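Plasmodesmata-located protein 5 (Arabidopsis thaliana, PDB 6GRE) modulates cell-to-cell trafficking in plants, restricting plasmodesmal permeability through callose deposition during salicylic acid-triggered immune responses. Local coordinates at residues Gln178-Ser190 with Tyr199-Val211. Numbering follows the deposited sequence. Where two conformers were deposited one is given.
Sequences QDCLSDAIGRLKS and YVYLSKCYARFSV. With EDO (1,2-ethanediol), chain G.
The F209 ring meets L188 at its edge: L188 CD1 lies near the ring plane, 3.9 Å from F209 CD1, while I144 of the neighbouring helix 134-149 also touches this phenylalanine. On the other side of the sheet, Y201 CZ sits over one face of the Y206 ring, offset toward the rim, and Y199 CD1 comes in at the edge of the Y201 ring. O1 of an ethanediol, probably from the crystallisation liquor, lies in plane at the Y199 ring edge and hydrogen-bonds to Y199 OH. The R208 guanidinium has Y206 OH above one face and, in its plane, gives NH1 to Y201 OH at 2.9 Å; its NH2 hydrogen-bonds to the backbone O of E101 in the first Gnk2-homologous repeat.

No hydrogen bond joins helix to hairpin; apolar side chains and one disulfide carry the contact. L188 is forked over the strands, CG anti to the backbone N (chi1 -176°), with CD1 over Y199 N and CD2 over the A207–R208 peptide, 3.8 Å from A207 C. One turn back, A184 CB faces A207 CB at 4.1 Å and also touches L202 CD1. With only a methyl on A184 and on A207, the backbones can come close: the CA atoms of I185 and A207 are 5.8 Å apart. The aliphatic part of R187 crosses V200 at about a right angle, CD to CG1 3.8 Å. At the turn end, the C180–C205 disulfide (chi3 -91°) ties helix to strand, and L181 CD2 reaches Y206 O at 3.5 Å.

The helix runs 33° from strand 205-211. Two helices, 134-149 and 174-192, packed on a five-stranded antiparallel sheet, the second tied to it by a disulfide, are characteristic of the DUF26 (Gnk2-homologous) fold, here the second repeat of the tandem ectodomain.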
loop_
_atom_site.group_PDB
_atom_site.type_symbol
_atom_site.label_atom_id
_atom_site.label_comp_id
_atom_site.label_asym_id
_atom_site.label_seq_id
_atom_site.Cartn_x
_atom_site.Cartn_y
_atom_site.Cartn_z
ATOM N N GLN A 178 -0.401 -6.328 -12.823
ATOM C CA GLN A 178 -1.643 -6.851 -13.314
ATOM C C GLN A 178 -2.016 -8.183 -12.642
ATOM O O GLN A 178 -3.194 -8.453 -12.384
ATOM C CB GLN A 178 -1.618 -6.973 -14.844
ATOM C CG GLN A 178 -2.920 -7.510 -15.382
ATOM C CD GLN A 178 -4.095 -6.579 -15.151
ATOM O OE1 GLN A 178 -3.904 -5.379 -15.030
ATOM N NE2 GLN A 178 -5.304 -7.105 -15.241
ATOM N N ASP A 179 -1.028 -9.053 -12.388
ATOM C CA ASP A 179 -1.258 -10.324 -11.753
ATOM C C ASP A 179 -1.790 -10.088 -10.328
ATOM O O ASP A 179 -2.773 -10.719 -9.931
ATOM C CB ASP A 179 0.021 -11.158 -11.750
ATOM C CG ASP A 179 -0.148 -12.571 -11.234
ATOM O OD1 ASP A 179 -1.257 -13.108 -11.317
ATOM O OD2 ASP A 179 0.866 -13.132 -10.763
ATOM N N CYS A 180 -1.117 -9.202 -9.582
ATOM C CA CYS A 180 -1.547 -8.913 -8.212
ATOM C C CYS A 180 -2.992 -8.362 -8.237
ATOM O O CYS A 180 -3.859 -8.800 -7.485
ATOM C CB CYS A 180 -0.551 -7.972 -7.565
ATOM S SG CYS A 180 -0.785 -7.852 -5.775
ATOM N N LEU A 181 -3.213 -7.351 -9.075
ATOM C CA LEU A 181 -4.547 -6.712 -9.135
ATOM C C LEU A 181 -5.638 -7.655 -9.620
ATOM O O LEU A 181 -6.771 -7.583 -9.140
ATOM C CB LEU A 181 -4.503 -5.460 -10.001
ATOM C CG LEU A 181 -3.790 -4.290 -9.361
ATOM C CD1 LEU A 181 -3.804 -3.082 -10.283
ATOM C CD2 LEU A 181 -4.380 -3.959 -8.004
ATOM N N SER A 182 -5.314 -8.552 -10.561
ATOM C CA SER A 182 -6.293 -9.534 -11.014
ATOM C C SER A 182 -6.812 -10.325 -9.804
ATOM O O SER A 182 -8.022 -10.504 -9.631
ATOM C CB SER A 182 -5.732 -10.444 -12.094
ATOM O OG SER A 182 -6.718 -11.368 -12.529
ATOM N N ASP A 183 -5.893 -10.773 -8.945
ATOM C CA ASP A 183 -6.280 -11.488 -7.740
ATOM C C ASP A 183 -7.130 -10.576 -6.845
ATOM O O ASP A 183 -8.274 -10.948 -6.477
ATOM C CB ASP A 183 -5.076 -11.975 -6.931
ATOM C CG ASP A 183 -4.429 -13.264 -7.410
ATOM O OD1 ASP A 183 -4.742 -13.724 -8.530
ATOM O OD2 ASP A 183 -3.616 -13.803 -6.635
ATOM N N ALA A 184 -6.611 -9.381 -6.531
ATOM C CA ALA A 184 -7.285 -8.514 -5.557
ATOM C C ALA A 184 -8.694 -8.159 -6.025
ATOM O O ALA A 184 -9.636 -8.188 -5.251
ATOM C CB ALA A 184 -6.494 -7.271 -5.309
ATOM N N ILE A 185 -8.794 -7.769 -7.299
ATOM C CA ILE A 185 -10.088 -7.384 -7.855
ATOM C C ILE A 185 -11.036 -8.592 -7.909
ATOM O O ILE A 185 -12.225 -8.445 -7.646
ATOM C CB ILE A 185 -9.866 -6.731 -9.231
ATOM C CG1 ILE A 185 -9.061 -5.437 -9.108
ATOM C CG2 ILE A 185 -11.208 -6.526 -9.885
ATOM C CD1 ILE A 185 -8.423 -4.960 -10.395
ATOM N N GLY A 186 -10.517 -9.780 -8.267
ATOM C CA GLY A 186 -11.316 -10.974 -8.269
ATOM C C GLY A 186 -11.943 -11.254 -6.910
ATOM O O GLY A 186 -13.135 -11.543 -6.820
ATOM N N ARG A 187 -11.128 -11.140 -5.856
ATOM C CA ARG A 187 -11.591 -11.322 -4.485
ATOM C C ARG A 187 -12.614 -10.237 -4.129
ATOM O O ARG A 187 -13.655 -10.502 -3.513
ATOM C CB ARG A 187 -10.404 -11.296 -3.517
ATOM C CG ARG A 187 -10.779 -11.626 -2.075
ATOM C CD ARG A 187 -9.597 -11.527 -1.134
ATOM N NE ARG A 187 -8.555 -12.492 -1.445
ATOM C CZ ARG A 187 -8.394 -13.654 -0.808
ATOM N NH1 ARG A 187 -9.253 -14.008 0.127
ATOM N NH2 ARG A 187 -7.389 -14.453 -1.122
ATOM N N LEU A 188 -12.324 -8.991 -4.512
ATOM C CA LEU A 188 -13.203 -7.859 -4.175
ATOM C C LEU A 188 -14.584 -8.070 -4.792
ATOM O O LEU A 188 -15.593 -7.894 -4.142
ATOM C CB LEU A 188 -12.569 -6.557 -4.659
ATOM C CG LEU A 188 -13.299 -5.272 -4.306
ATOM C CD1 LEU A 188 -13.316 -5.038 -2.805
ATOM C CD2 LEU A 188 -12.659 -4.076 -4.977
ATOM N N LYS A 189 -14.596 -8.476 -6.057
ATOM C CA LYS A 189 -15.861 -8.717 -6.725
ATOM C C LYS A 189 -16.578 -9.933 -6.118
ATOM O O LYS A 189 -17.773 -9.897 -5.855
ATOM C CB LYS A 189 -15.622 -8.934 -8.223
ATOM C CG LYS A 189 -16.890 -9.131 -9.036
ATOM C CD LYS A 189 -16.597 -9.269 -10.503
ATOM C CE LYS A 189 -17.770 -9.820 -11.283
ATOM N NZ LYS A 189 -18.937 -8.916 -11.212
ATOM N N SER A 190 -15.840 -11.029 -5.935
ATOM C CA SER A 190 -16.473 -12.272 -5.517
ATOM C C SER A 190 -17.051 -12.127 -4.113
ATOM O O SER A 190 -18.174 -12.554 -3.832
ATOM C CB SER A 190 -15.508 -13.422 -5.562
ATOM O OG SER A 190 -15.167 -13.744 -6.904
ATOM N N TYR A 199 -12.889 -3.681 0.587
ATOM C CA TYR A 199 -11.494 -3.497 0.263
ATOM C C TYR A 199 -10.744 -4.807 0.399
ATOM O O TYR A 199 -11.059 -5.636 1.258
ATOM C CB TYR A 199 -10.803 -2.403 1.068
ATOM C CG TYR A 199 -11.033 -2.379 2.559
ATOM C CD1 TYR A 199 -10.351 -3.227 3.423
ATOM C CD2 TYR A 199 -11.894 -1.451 3.121
ATOM C CE1 TYR A 199 -10.504 -3.136 4.802
ATOM C CE2 TYR A 199 -12.079 -1.365 4.493
ATOM C CZ TYR A 199 -11.384 -2.219 5.328
ATOM O OH TYR A 199 -11.608 -2.107 6.686
ATOM N N VAL A 200 -9.747 -5.004 -0.459
ATOM C CA VAL A 200 -8.853 -6.128 -0.415
ATOM C C VAL A 200 -7.440 -5.580 -0.457
ATOM O O VAL A 200 -7.036 -4.970 -1.470
ATOM C CB VAL A 200 -9.044 -7.079 -1.609
ATOM C CG1 VAL A 200 -7.992 -8.161 -1.656
ATOM C CG2 VAL A 200 -10.420 -7.688 -1.617
ATOM N N TYR A 201 -6.648 -5.868 0.559
ATOM C CA TYR A 201 -5.251 -5.500 0.648
ATOM C C TYR A 201 -4.453 -6.793 0.583
ATOM O O TYR A 201 -4.560 -7.624 1.514
ATOM C CB TYR A 201 -4.965 -4.719 1.944
ATOM C CG TYR A 201 -5.535 -3.326 1.941
ATOM C CD1 TYR A 201 -4.842 -2.269 1.360
ATOM C CD2 TYR A 201 -6.796 -3.072 2.435
ATOM C CE1 TYR A 201 -5.376 -0.996 1.284
ATOM C CE2 TYR A 201 -7.360 -1.802 2.368
ATOM C CZ TYR A 201 -6.663 -0.786 1.742
ATOM O OH TYR A 201 -7.252 0.444 1.704
ATOM N N LEU A 202 -3.679 -6.944 -0.492
ATOM C CA LEU A 202 -2.687 -8.005 -0.610
ATOM C C LEU A 202 -1.334 -7.413 -0.276
ATOM O O LEU A 202 -1.142 -6.210 -0.162
ATOM C CB LEU A 202 -2.699 -8.590 -2.015
ATOM C CG LEU A 202 -4.053 -9.061 -2.528
ATOM C CD1 LEU A 202 -3.900 -9.674 -3.922
ATOM C CD2 LEU A 202 -4.745 -10.032 -1.566
ATOM N N SER A 203 -0.329 -8.275 -0.156
ATOM C CA SER A 203 0.936 -7.761 0.246
ATOM C C SER A 203 1.452 -6.639 -0.675
ATOM O O SER A 203 1.968 -5.632 -0.209
ATOM C CB SER A 203 1.930 -8.885 0.343
ATOM O OG SER A 203 3.174 -8.387 0.787
ATOM N N LYS A 204 1.343 -6.819 -2.008
ATOM C CA LYS A 204 1.938 -5.879 -2.931
ATOM C C LYS A 204 0.892 -5.109 -3.752
ATOM O O LYS A 204 1.292 -4.420 -4.670
ATOM C CB LYS A 204 2.942 -6.598 -3.850
ATOM C CG LYS A 204 4.311 -6.836 -3.216
ATOM C CD LYS A 204 5.153 -5.584 -3.135
ATOM C CE LYS A 204 6.513 -5.752 -2.481
ATOM N NZ LYS A 204 7.487 -6.314 -3.445
ATOM N N CYS A 205 -0.385 -5.183 -3.415
ATOM C CA CYS A 205 -1.368 -4.377 -4.131
ATOM C C CYS A 205 -2.673 -4.349 -3.348
ATOM O O CYS A 205 -2.886 -5.134 -2.413
ATOM C CB CYS A 205 -1.628 -4.866 -5.549
ATOM S SG CYS A 205 -2.458 -6.464 -5.651
ATOM N N TYR A 206 -3.576 -3.453 -3.758
ATOM C CA TYR A 206 -4.894 -3.406 -3.158
ATOM C C TYR A 206 -5.949 -2.979 -4.178
ATOM O O TYR A 206 -5.626 -2.344 -5.182
ATOM C CB TYR A 206 -4.968 -2.497 -1.928
ATOM C CG TYR A 206 -4.852 -1.013 -2.168
ATOM C CD1 TYR A 206 -5.934 -0.295 -2.647
ATOM C CD2 TYR A 206 -3.703 -0.301 -1.862
ATOM C CE1 TYR A 206 -5.875 1.072 -2.835
ATOM C CE2 TYR A 206 -3.640 1.073 -2.018
ATOM C CZ TYR A 206 -4.740 1.762 -2.494
ATOM O OH TYR A 206 -4.666 3.102 -2.709
ATOM N N ALA A 207 -7.192 -3.328 -3.885
ATOM C CA ALA A 207 -8.317 -2.848 -4.669
ATOM C C ALA A 207 -9.447 -2.548 -3.684
ATOM O O ALA A 207 -9.668 -3.334 -2.753
ATOM C CB ALA A 207 -8.744 -3.859 -5.689
ATOM N N ARG A 208 -10.169 -1.444 -3.882
ATOM C CA ARG A 208 -11.222 -1.095 -2.968
ATOM C C ARG A 208 -12.305 -0.313 -3.704
ATOM O O ARG A 208 -12.055 0.289 -4.768
ATOM C CB ARG A 208 -10.664 -0.280 -1.794
ATOM C CG ARG A 208 -9.998 1.032 -2.151
ATOM C CD ARG A 208 -9.303 1.655 -0.936
ATOM N NE ARG A 208 -8.759 2.971 -1.251
ATOM C CZ ARG A 208 -7.642 3.502 -0.744
ATOM N NH1 ARG A 208 -6.873 2.821 0.093
ATOM N NH2 ARG A 208 -7.311 4.744 -1.070
ATOM N N PHE A 209 -13.498 -0.312 -3.145
ATOM C CA PHE A 209 -14.566 0.478 -3.712
ATOM C C PHE A 209 -15.483 0.971 -2.596
ATOM O O PHE A 209 -15.547 0.424 -1.499
ATOM C CB PHE A 209 -15.353 -0.241 -4.807
ATOM C CG PHE A 209 -16.427 -1.184 -4.331
ATOM C CD1 PHE A 209 -16.076 -2.382 -3.768
ATOM C CD2 PHE A 209 -17.771 -0.917 -4.529
ATOM C CE1 PHE A 209 -17.051 -3.255 -3.317
ATOM C CE2 PHE A 209 -18.749 -1.807 -4.129
ATOM C CZ PHE A 209 -18.386 -2.991 -3.530
ATOM N N SER A 210 -16.219 2.031 -2.928
ATOM C CA SER A 210 -17.168 2.623 -1.987
ATOM C C SER A 210 -18.448 2.950 -2.753
ATOM O O SER A 210 -18.410 3.226 -3.930
ATOM C CB SER A 210 -16.587 3.851 -1.327
ATOM O OG SER A 210 -16.177 4.806 -2.303
ATOM N N VAL A 211 -19.590 2.873 -2.064
ATOM C CA VAL A 211 -20.884 3.214 -2.644
ATOM C C VAL A 211 -21.470 4.293 -1.751
ATOM O O VAL A 211 -21.736 4.028 -0.585
ATOM C CB VAL A 211 -21.842 2.015 -2.734
ATOM C CG1 VAL A 211 -23.185 2.420 -3.340
ATOM C CG2 VAL A 211 -21.241 0.835 -3.483
HETATM C C1 EDO G . -13.684 -0.256 8.756
HETATM O O1 EDO G . -13.477 -0.123 7.342
HETATM C C2 EDO G . -15.166 -0.464 9.042
HETATM O O2 EDO G . -15.876 0.775 8.953
#